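Local coordinates for protein fuculose-1-phosphate aldolase (Glaciozyma antarctica, PDB 4XXF) that is a zinc-binding member of the class II aldolase and adducin family, with four chains in its assembly and a mixed beta sheet flanked by helices, at residues 174-185 against 196-204; 65-73 against 250-258. All blocks are in the same frame, centred on the assembly; numbering follows the deposited sequence.

Contact 1: residues 174-185 against 196-204. With ZN (zinc ion), chain B.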
loop_
_atom_site.group_PDB
_atom_site.type_symbol
_atom_site.label_atom_id
_atom_site.label_comp_id
_atom_site.label_asym_id
_atom_site.label_seq_id
_atom_site.Cartn_x
_atom_site.Cartn_y
_atom_site.Cartn_z
ATOM N N LYS A 174 -0.951 11.037 26.928
ATOM C CA LYS A 174 0.117 10.388 26.159
ATOM C C LYS A 174 0.217 10.890 24.724
ATOM O O LYS A 174 1.217 10.646 24.048
ATOM C CB LYS A 174 -0.060 8.862 26.122
ATOM C CG LYS A 174 -1.356 8.390 25.459
ATOM C CD LYS A 174 -1.313 6.893 25.103
ATOM C CE LYS A 174 -1.057 5.999 26.301
ATOM N NZ LYS A 174 -2.211 5.962 27.232
ATOM N N ALA A 175 -0.814 11.594 24.262
ATOM C CA ALA A 175 -0.870 11.964 22.851
ATOM C C ALA A 175 -1.801 13.131 22.641
ATOM O O ALA A 175 -2.678 13.403 23.467
ATOM C CB ALA A 175 -1.311 10.776 21.998
ATOM N N ILE A 176 -1.602 13.828 21.527
ATOM C CA ILE A 176 -2.471 14.931 21.165
ATOM C C ILE A 176 -2.690 14.928 19.649
ATOM O O ILE A 176 -1.778 14.666 18.849
ATOM C CB ILE A 176 -1.902 16.300 21.655
ATOM C CG1 ILE A 176 -2.871 17.445 21.335
ATOM C CG2 ILE A 176 -0.508 16.568 21.064
ATOM C CD1 ILE A 176 -2.579 18.730 22.111
ATOM N N ILE A 177 -3.936 15.173 19.269
ATOM C CA ILE A 177 -4.295 15.413 17.878
ATOM C C ILE A 177 -4.303 16.915 17.678
ATOM O O ILE A 177 -5.057 17.630 18.335
ATOM C CB ILE A 177 -5.657 14.797 17.536
ATOM C CG1 ILE A 177 -5.598 13.289 17.796
ATOM C CG2 ILE A 177 -6.049 15.108 16.098
ATOM C CD1 ILE A 177 -6.873 12.545 17.477
ATOM N N LEU A 178 -3.412 17.382 16.808
ATOM C CA LEU A 178 -3.262 18.798 16.521
ATOM C C LEU A 178 -4.073 19.132 15.284
ATOM O O LEU A 178 -3.731 18.699 14.187
ATOM C CB LEU A 178 -1.789 19.141 16.318
ATOM C CG LEU A 178 -0.857 18.735 17.463
ATOM C CD1 LEU A 178 0.594 18.800 16.999
ATOM C CD2 LEU A 178 -1.079 19.622 18.684
ATOM N N GLN A 179 -5.149 19.885 15.459
ATOM C CA GLN A 179 -6.050 20.152 14.345
ATOM C C GLN A 179 -5.303 20.772 13.161
ATOM O O GLN A 179 -4.458 21.665 13.337
ATOM C CB GLN A 179 -7.192 21.065 14.791
ATOM C CG GLN A 179 -8.273 21.254 13.756
ATOM C CD GLN A 179 -9.342 22.188 14.250
ATOM O OE1 GLN A 179 -10.004 21.912 15.250
ATOM N NE2 GLN A 179 -9.509 23.305 13.566
ATOM N N ASN A 180 -5.607 20.258 11.969
ATOM C CA ASN A 180 -5.011 20.726 10.718
ATOM C C ASN A 180 -3.504 20.539 10.668
ATOM O O ASN A 180 -2.812 21.299 10.001
ATOM C CB ASN A 180 -5.316 22.208 10.467
ATOM C CG ASN A 180 -6.798 22.533 10.544
ATOM O OD1 ASN A 180 -7.222 23.319 11.402
ATOM N ND2 ASN A 180 -7.591 21.953 9.649
ATOM N N HIS A 181 -2.993 19.536 11.364
ATOM C CA HIS A 181 -1.554 19.408 11.512
ATOM C C HIS A 181 -1.177 17.935 11.542
ATOM O O HIS A 181 -0.549 17.431 10.599
ATOM C CB HIS A 181 -1.103 20.161 12.772
ATOM C CG HIS A 181 0.379 20.220 12.965
ATOM N ND1 HIS A 181 0.957 20.916 14.004
ATOM C CD2 HIS A 181 1.402 19.680 12.259
ATOM C CE1 HIS A 181 2.273 20.799 13.935
ATOM N NE2 HIS A 181 2.568 20.058 12.880
ATOM N N GLY A 182 -1.589 17.236 12.594
ATOM C CA GLY A 182 -1.262 15.828 12.709
ATOM C C GLY A 182 -1.128 15.411 14.156
ATOM O O GLY A 182 -1.765 15.981 15.037
ATOM N N LEU A 183 -0.266 14.436 14.387
ATOM C CA LEU A 183 -0.170 13.763 15.678
ATOM C C LEU A 183 1.130 14.054 16.400
ATOM O O LEU A 183 2.178 14.202 15.776
ATOM C CB LEU A 183 -0.283 12.253 15.487
ATOM C CG LEU A 183 -1.450 11.745 14.643
ATOM C CD1 LEU A 183 -1.323 10.235 14.512
ATOM C CD2 LEU A 183 -2.758 12.118 15.282
ATOM N N LEU A 184 1.066 14.072 17.724
ATOM C CA LEU A 184 2.267 14.096 18.548
ATOM C C LEU A 184 2.057 13.163 19.740
ATOM O O LEU A 184 0.975 13.160 20.346
ATOM C CB LEU A 184 2.575 15.527 19.003
ATOM C CG LEU A 184 3.786 15.743 19.917
ATOM C CD1 LEU A 184 4.360 17.126 19.709
ATOM C CD2 LEU A 184 3.425 15.577 21.388
ATOM N N THR A 185 3.078 12.370 20.074
ATOM C CA THR A 185 2.993 11.468 21.216
ATOM C C THR A 185 4.198 11.649 22.114
ATOM O O THR A 185 5.247 12.135 21.683
ATOM C CB THR A 185 2.903 9.990 20.798
ATOM O OG1 THR A 185 4.096 9.629 20.091
ATOM C CG2 THR A 185 1.685 9.754 19.914
ATOM N N TRP A 196 2.713 4.508 20.971
ATOM C CA TRP A 196 1.531 5.361 20.949
ATOM C C TRP A 196 1.338 6.017 19.580
ATOM O O TRP A 196 0.204 6.153 19.119
ATOM C CB TRP A 196 1.585 6.427 22.044
ATOM C CG TRP A 196 1.845 5.918 23.433
ATOM C CD1 TRP A 196 2.614 6.546 24.380
ATOM C CD2 TRP A 196 1.330 4.725 24.062
ATOM N NE1 TRP A 196 2.621 5.814 25.542
ATOM C CE2 TRP A 196 1.854 4.689 25.369
ATOM C CE3 TRP A 196 0.492 3.680 23.646
ATOM C CZ2 TRP A 196 1.545 3.675 26.273
ATOM C CZ3 TRP A 196 0.194 2.666 24.545
ATOM C CH2 TRP A 196 0.729 2.666 25.839
ATOM N N PHE A 197 2.425 6.397 18.913
ATOM C CA PHE A 197 2.291 6.997 17.589
ATOM C C PHE A 197 1.763 5.976 16.580
ATOM O O PHE A 197 0.839 6.271 15.818
ATOM C CB PHE A 197 3.619 7.594 17.102
ATOM C CG PHE A 197 3.438 8.585 15.992
ATOM C CD1 PHE A 197 3.227 8.156 14.688
ATOM C CD2 PHE A 197 3.440 9.942 16.245
ATOM C CE1 PHE A 197 3.016 9.064 13.663
ATOM C CE2 PHE A 197 3.258 10.848 15.212
ATOM C CZ PHE A 197 3.040 10.405 13.926
ATOM N N ILE A 198 2.346 4.780 16.559
ATOM C CA ILE A 198 1.888 3.723 15.657
ATOM C C ILE A 198 0.408 3.418 15.890
ATOM O O ILE A 198 -0.381 3.283 14.940
ATOM C CB ILE A 198 2.723 2.436 15.842
ATOM C CG1 ILE A 198 4.140 2.646 15.308
ATOM C CG2 ILE A 198 2.084 1.258 15.125
ATOM C CD1 ILE A 198 5.128 1.565 15.779
ATOM N N MET A 199 0.023 3.294 17.157
ATOM C CA MET A 199 -1.354 2.944 17.477
ATOM C C MET A 199 -2.316 4.071 17.155
ATOM O O MET A 199 -3.447 3.816 16.729
ATOM C CB MET A 199 -1.472 2.526 18.946
ATOM C CG MET A 199 -0.700 1.239 19.237
ATOM S SD MET A 199 -0.801 0.739 20.970
ATOM C CE MET A 199 -2.461 0.059 21.030
ATOM N N LEU A 200 -1.894 5.314 17.359
ATOM C CA LEU A 200 -2.781 6.449 17.095
ATOM C C LEU A 200 -2.958 6.653 15.593
ATOM O O LEU A 200 -4.076 6.883 15.133
ATOM C CB LEU A 200 -2.245 7.725 17.758
ATOM C CG LEU A 200 -3.131 8.970 17.695
ATOM C CD1 LEU A 200 -4.506 8.681 18.275
ATOM C CD2 LEU A 200 -2.453 10.081 18.457
ATOM N N GLU A 201 -1.875 6.541 14.827
ATOM C CA GLU A 201 -1.974 6.625 13.373
ATOM C C GLU A 201 -2.907 5.542 12.836
ATOM O O GLU A 201 -3.762 5.812 11.986
ATOM C CB GLU A 201 -0.586 6.518 12.731
ATOM C CG GLU A 201 -0.567 6.444 11.182
ATOM C CD GLU A 201 -0.954 7.723 10.467
ATOM O OE1 GLU A 201 -1.185 8.763 11.132
ATOM O OE2 GLU A 201 -0.994 7.675 9.218
ATOM N N LYS A 202 -2.773 4.327 13.362
ATOM C CA LYS A 202 -3.650 3.237 12.942
ATOM C C LYS A 202 -5.106 3.515 13.294
ATOM O O LYS A 202 -5.996 3.296 12.460
ATOM C CB LYS A 202 -3.202 1.912 13.565
ATOM C CG LYS A 202 -4.067 0.704 13.171
ATOM C CD LYS A 202 -4.153 0.463 11.669
ATOM C CE LYS A 202 -2.799 0.115 11.058
ATOM N NZ LYS A 202 -2.907 -0.143 9.592
ATOM N N GLN A 203 -5.389 4.009 14.501
ATOM C CA GLN A 203 -6.780 4.241 14.838
ATOM C C GLN A 203 -7.361 5.407 14.028
ATOM O O GLN A 203 -8.547 5.390 13.704
ATOM C CB GLN A 203 -6.962 4.476 16.335
ATOM C CG GLN A 203 -8.439 4.557 16.733
ATOM C CD GLN A 203 -9.248 3.314 16.393
ATOM O OE1 GLN A 203 -8.741 2.198 16.405
ATOM N NE2 GLN A 203 -10.522 3.509 16.104
ATOM N N CYS A 204 -6.546 6.408 13.685
ATOM C CA CYS A 204 -7.034 7.454 12.787
ATOM C C CYS A 204 -7.410 6.859 11.426
ATOM O O CYS A 204 -8.441 7.210 10.859
ATOM C CB CYS A 204 -5.986 8.548 12.608
ATOM S SG CYS A 204 -5.764 9.623 14.032
HETATM ZN ZN ZN B . 4.542 19.500 12.461
HETATM O O HOH W 1 4.877 21.315 11.624
HETATM O O HOH W 2 6.627 19.235 11.926
HETATM O O HOH W 3 5.309 20.602 14.193
#
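The indole of Trp196 carries Lys174 on one face: CE of Lys174 lies 3.4 Å from the centroid of the six-membered ring, a CH-pi contact. NZ of Lys174 follows at 4.6 Å from the same centroid as a cation-pi partner. This packing joins a beta hairpin of the mixed sheet to helix 190-213 in a class II aldolase and adducin (AraD-like) domain. Bends at chi3 and chi4 (58° and 70°) fold the lysine chain down over the ring, while its ammonium goes on to a salt bridge with Asp146. The Phe197 ring has Leu183 CD1 over one face and Thr185 OG1 at its edge, in plane; that OG1 also hydrogen-bonds Ala193 O.

Strands 175-178 and 182-185 make the hairpin, and helix 196-204 runs back along it, its axis 8.3 Å from that of strand 182-185 and nearly antiparallel at 152°. No hydrogen bond crosses; apart from the lysine over the indole the join is buried apolar packing. Leu200 pushes CD2 between the hairpin strands' side chains, meeting Ala175 CB and Leu183 CD2, each at 3.8 Å. Leu183 spreads wider: its CD1 reaches Glu201 OE1 at 3.7 Å, an oxygen held by Ser120 OG and Gly123 N, and its CD2 approaches Cys204 SG.

At the far end, a classic beta bulge sets His181 and Gly182 opposite the single residue Leu178. There the zinc ion is bound by His117, His119, three waters and His181 NE2, the last at 2.1 Å, and Leu183 O hydrogen-bonds ND1 of His117, which probably helps fix the orientation of that zinc ligand.

Contact 2: residues 65-73 against 250-258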
loop_
_atom_site.group_PDB
_atom_site.type_symbol
_atom_site.label_atom_id
_atom_site.label_comp_id
_atom_site.label_asym_id
_atom_site.label_seq_id
_atom_site.Cartn_x
_atom_site.Cartn_y
_atom_site.Cartn_z
ATOM N N ALA A 65 16.718 12.339 5.358
ATOM C CA ALA A 65 15.664 11.347 5.232
ATOM C C ALA A 65 15.657 10.406 6.425
ATOM O O ALA A 65 16.699 9.859 6.810
ATOM C CB ALA A 65 15.844 10.545 3.965
ATOM N N PHE A 66 14.475 10.172 6.990
ATOM C CA PHE A 66 14.347 9.213 8.090
ATOM C C PHE A 66 14.877 7.831 7.675
ATOM O O PHE A 66 15.491 7.126 8.485
ATOM C CB PHE A 66 12.894 9.082 8.546
ATOM C CG PHE A 66 12.373 10.239 9.368
ATOM C CD1 PHE A 66 13.044 11.451 9.458
ATOM C CD2 PHE A 66 11.183 10.087 10.058
ATOM C CE1 PHE A 66 12.523 12.492 10.225
ATOM C CE2 PHE A 66 10.653 11.118 10.824
ATOM C CZ PHE A 66 11.324 12.324 10.905
ATOM N N ARG A 67 14.643 7.449 6.418
ATOM C CA ARG A 67 15.067 6.164 5.869
ATOM C C ARG A 67 16.580 5.961 5.915
ATOM O O ARG A 67 17.048 4.826 5.883
ATOM C CB ARG A 67 14.549 6.062 4.419
ATOM C CG ARG A 67 15.076 4.893 3.586
ATOM C CD ARG A 67 14.635 3.559 4.177
ATOM N NE ARG A 67 15.050 2.423 3.360
ATOM C CZ ARG A 67 16.266 1.890 3.387
ATOM N NH1 ARG A 67 17.206 2.397 4.166
ATOM N NH2 ARG A 67 16.543 0.842 2.620
ATOM N N LEU A 68 17.339 7.052 5.978
ATOM C CA LEU A 68 18.797 6.978 5.964
ATOM C C LEU A 68 19.430 7.356 7.300
ATOM O O LEU A 68 20.652 7.460 7.386
ATOM C CB LEU A 68 19.356 7.883 4.862
ATOM C CG LEU A 68 18.778 7.587 3.473
ATOM C CD1 LEU A 68 19.246 8.641 2.471
ATOM C CD2 LEU A 68 19.152 6.184 2.976
ATOM N N MET A 69 18.619 7.539 8.342
ATOM C CA MET A 69 19.131 7.970 9.644
ATOM C C MET A 69 20.154 6.982 10.187
ATOM O O MET A 69 19.944 5.774 10.123
ATOM C CB MET A 69 17.974 8.114 10.635
ATOM C CG MET A 69 18.311 8.906 11.903
ATOM S SD MET A 69 18.733 10.646 11.561
ATOM C CE MET A 69 17.457 11.126 10.386
ATOM N N THR A 70 21.263 7.498 10.716
ATOM C CA THR A 70 22.246 6.672 11.420
ATOM C C THR A 70 22.595 7.339 12.737
ATOM O O THR A 70 22.329 8.525 12.930
ATOM C CB THR A 70 23.555 6.448 10.619
ATOM O OG1 THR A 70 24.316 7.659 10.594
ATOM C CG2 THR A 70 23.263 5.988 9.193
ATOM N N VAL A 71 23.194 6.566 13.634
ATOM C CA VAL A 71 23.592 7.086 14.936
ATOM C C VAL A 71 24.509 8.314 14.807
ATOM O O VAL A 71 24.349 9.292 15.543
ATOM C CB VAL A 71 24.267 5.973 15.780
ATOM C CG1 VAL A 71 24.998 6.554 16.992
ATOM C CG2 VAL A 71 23.226 4.951 16.205
ATOM N N SER A 72 25.412 8.292 13.827
ATOM C CA SER A 72 26.359 9.389 13.609
ATOM C C SER A 72 25.700 10.689 13.160
ATOM O O SER A 72 26.300 11.761 13.259
ATOM C CB SER A 72 27.407 8.975 12.574
ATOM O OG SER A 72 28.268 7.986 13.112
ATOM N N ASP A 73 24.468 10.604 12.660
ATOM C CA ASP A 73 23.765 11.794 12.194
ATOM C C ASP A 73 23.093 12.592 13.299
ATOM O O ASP A 73 22.838 13.789 13.135
ATOM C CB ASP A 73 22.690 11.403 11.182
ATOM C CG ASP A 73 23.265 10.821 9.916
ATOM O OD1 ASP A 73 24.076 11.509 9.259
ATOM O OD2 ASP A 73 22.902 9.672 9.577
ATOM N N HIS A 250 16.397 -6.145 12.424
ATOM C CA HIS A 250 16.649 -7.226 11.473
ATOM C C HIS A 250 16.823 -6.680 10.054
ATOM O O HIS A 250 17.742 -7.079 9.343
ATOM C CB HIS A 250 15.506 -8.235 11.527
ATOM C CG HIS A 250 15.618 -9.333 10.521
ATOM N ND1 HIS A 250 16.554 -10.340 10.612
ATOM C CD2 HIS A 250 14.902 -9.583 9.399
ATOM C CE1 HIS A 250 16.407 -11.166 9.590
ATOM N NE2 HIS A 250 15.416 -10.726 8.836
ATOM N N LEU A 251 15.969 -5.749 9.646
ATOM C CA LEU A 251 15.988 -5.259 8.265
ATOM C C LEU A 251 17.135 -4.305 7.968
ATOM O O LEU A 251 17.746 -4.364 6.905
ATOM C CB LEU A 251 14.670 -4.558 7.926
ATOM C CG LEU A 251 13.413 -5.424 7.958
ATOM C CD1 LEU A 251 12.184 -4.553 7.714
ATOM C CD2 LEU A 251 13.485 -6.565 6.955
ATOM N N GLN A 252 17.396 -3.389 8.897
ATOM C CA GLN A 252 18.252 -2.243 8.589
ATOM C C GLN A 252 19.284 -1.918 9.660
ATOM O O GLN A 252 20.016 -0.932 9.530
ATOM C CB GLN A 252 17.388 -1.002 8.314
ATOM C CG GLN A 252 16.674 -1.106 6.970
ATOM C CD GLN A 252 15.642 -0.015 6.732
ATOM O OE1 GLN A 252 15.717 1.076 7.313
ATOM N NE2 GLN A 252 14.670 -0.300 5.872
ATOM N N GLY A 253 19.360 -2.741 10.704
ATOM C CA GLY A 253 20.292 -2.485 11.794
ATOM C C GLY A 253 21.732 -2.282 11.365
ATOM O O GLY A 253 22.408 -1.389 11.870
ATOM N N GLU A 254 22.215 -3.094 10.431
ATOM C CA GLU A 254 23.593 -2.951 9.980
ATOM C C GLU A 254 23.841 -1.562 9.397
ATOM O O GLU A 254 24.921 -0.995 9.571
ATOM C CB GLU A 254 23.947 -4.024 8.950
ATOM C CG GLU A 254 23.931 -5.438 9.494
ATOM C CD GLU A 254 24.442 -6.452 8.493
ATOM O OE1 GLU A 254 24.994 -6.036 7.451
ATOM O OE2 GLU A 254 24.294 -7.666 8.747
ATOM N N GLU A 255 22.834 -1.012 8.721
ATOM C CA GLU A 255 22.923 0.334 8.143
ATOM C C GLU A 255 22.866 1.417 9.211
ATOM O O GLU A 255 23.691 2.333 9.238
ATOM C CB GLU A 255 21.774 0.592 7.147
ATOM C CG GLU A 255 21.810 -0.216 5.847
ATOM C CD GLU A 255 20.658 0.119 4.881
ATOM O OE1 GLU A 255 19.835 1.022 5.168
ATOM O OE2 GLU A 255 20.576 -0.533 3.819
ATOM N N TYR A 256 21.873 1.334 10.085
ATOM C CA TYR A 256 21.585 2.503 10.901
ATOM C C TYR A 256 22.466 2.594 12.144
ATOM O O TYR A 256 22.560 3.660 12.757
ATOM C CB TYR A 256 20.083 2.574 11.247
ATOM C CG TYR A 256 19.466 1.570 12.197
ATOM C CD1 TYR A 256 19.840 1.498 13.541
ATOM C CD2 TYR A 256 18.411 0.770 11.773
ATOM C CE1 TYR A 256 19.217 0.601 14.408
ATOM C CE2 TYR A 256 17.787 -0.111 12.629
ATOM C CZ TYR A 256 18.185 -0.197 13.935
ATOM O OH TYR A 256 17.548 -1.091 14.772
ATOM N N ARG A 257 23.170 1.514 12.469
ATOM C CA ARG A 257 24.080 1.525 13.616
ATOM C C ARG A 257 25.373 2.298 13.382
ATOM O O ARG A 257 26.152 2.489 14.317
ATOM C CB ARG A 257 24.384 0.082 14.027
ATOM C CG ARG A 257 23.218 -0.541 14.769
ATOM C CD ARG A 257 23.317 -2.064 14.861
ATOM N NE ARG A 257 22.457 -2.553 15.932
ATOM C CZ ARG A 257 22.411 -3.813 16.349
ATOM N NH1 ARG A 257 23.157 -4.741 15.762
ATOM N NH2 ARG A 257 21.612 -4.140 17.356
ATOM N N LYS A 258 25.595 2.772 12.158
ATOM C CA LYS A 258 26.845 3.447 11.810
ATOM C C LYS A 258 26.912 4.917 12.238
ATOM O O LYS A 258 25.913 5.534 12.615
ATOM C CB LYS A 258 27.088 3.344 10.301
ATOM C CG LYS A 258 27.299 1.918 9.814
ATOM C CD LYS A 258 27.565 1.876 8.318
ATOM C CE LYS A 258 27.794 0.448 7.846
ATOM N NZ LYS A 258 28.095 0.385 6.386
ATOM O OXT LYS A 258 27.987 5.521 12.240
#
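Ser72 and Arg67 hold the two polar ends of this contact, one at the C-terminal carboxylate of Lys258 and the other at Glu255. Ser72 N donates to Lys258 O at 3.1 Å, in the carbonyl plane and on a lone pair. The Ser72 hydroxyl adds a bond from OG to Lys258 OXT, 2.6 Å long, though this serine has two conformers and the bond belongs to one of them. Just beside it, Val71 N donates to Tyr256 O, 3.1 Å away.

In the salt bridge, Arg67 NH1 meets Glu255 OE1 at 3.1 Å on the syn lone pair, with guanidinium and carboxylate nearly coplanar. Arg31 forms a second salt bridge to the same OE1, so two arginines share one carboxylate, which probably helps keep it ionised. Over a face of the Arg67 guanidinium lies the side-chain amide of Gln252, the planes 21° apart and NE2 of Gln252 3.7 Å from CZ of Arg67; the other end of this amide, OE1, accepts from Arg31. A bend at chi2 (64°) turns the arginine's far end toward both partners.

Packing beyond these bonds is light. Thr70 CA makes a C-H...O contact with Tyr256 O, and Tyr256 CB rests 3.4 Å from Met69 O, while the tyrosine ring lies against helix 15-36.

Asp73 OD2 takes both Thr70 N and Thr70 OG1, bracing the 3-10 turn 71-73. A terminal carboxylate bonded to an amide in the first turn of a short helical segment is a familiar form of anion binding at a helix N terminus, and here it fastens the chain's tail to the loop before strand 75-78.

How the contacts relate
From the N terminus the chain passes helix 15-36 and two strands before the loop 65-73, the first half of contact 2; strand 75-78 at the sheet's margin follows. After further strands and helices comes hairpin 174-185, and contact 1 closes only ten residues later on helix 190-213. Helix 234-256 then brings the tail back to 65-73, closing a loop of 176 residues within which contact 1 lies entirely. The centres are 24 Å apart, on opposite sides of the chain's centre, without touching. Helix 234-256 links them: its Gln240 packs on Trp196, its last turns serve contact 2. Both contacts also reach the third subunit.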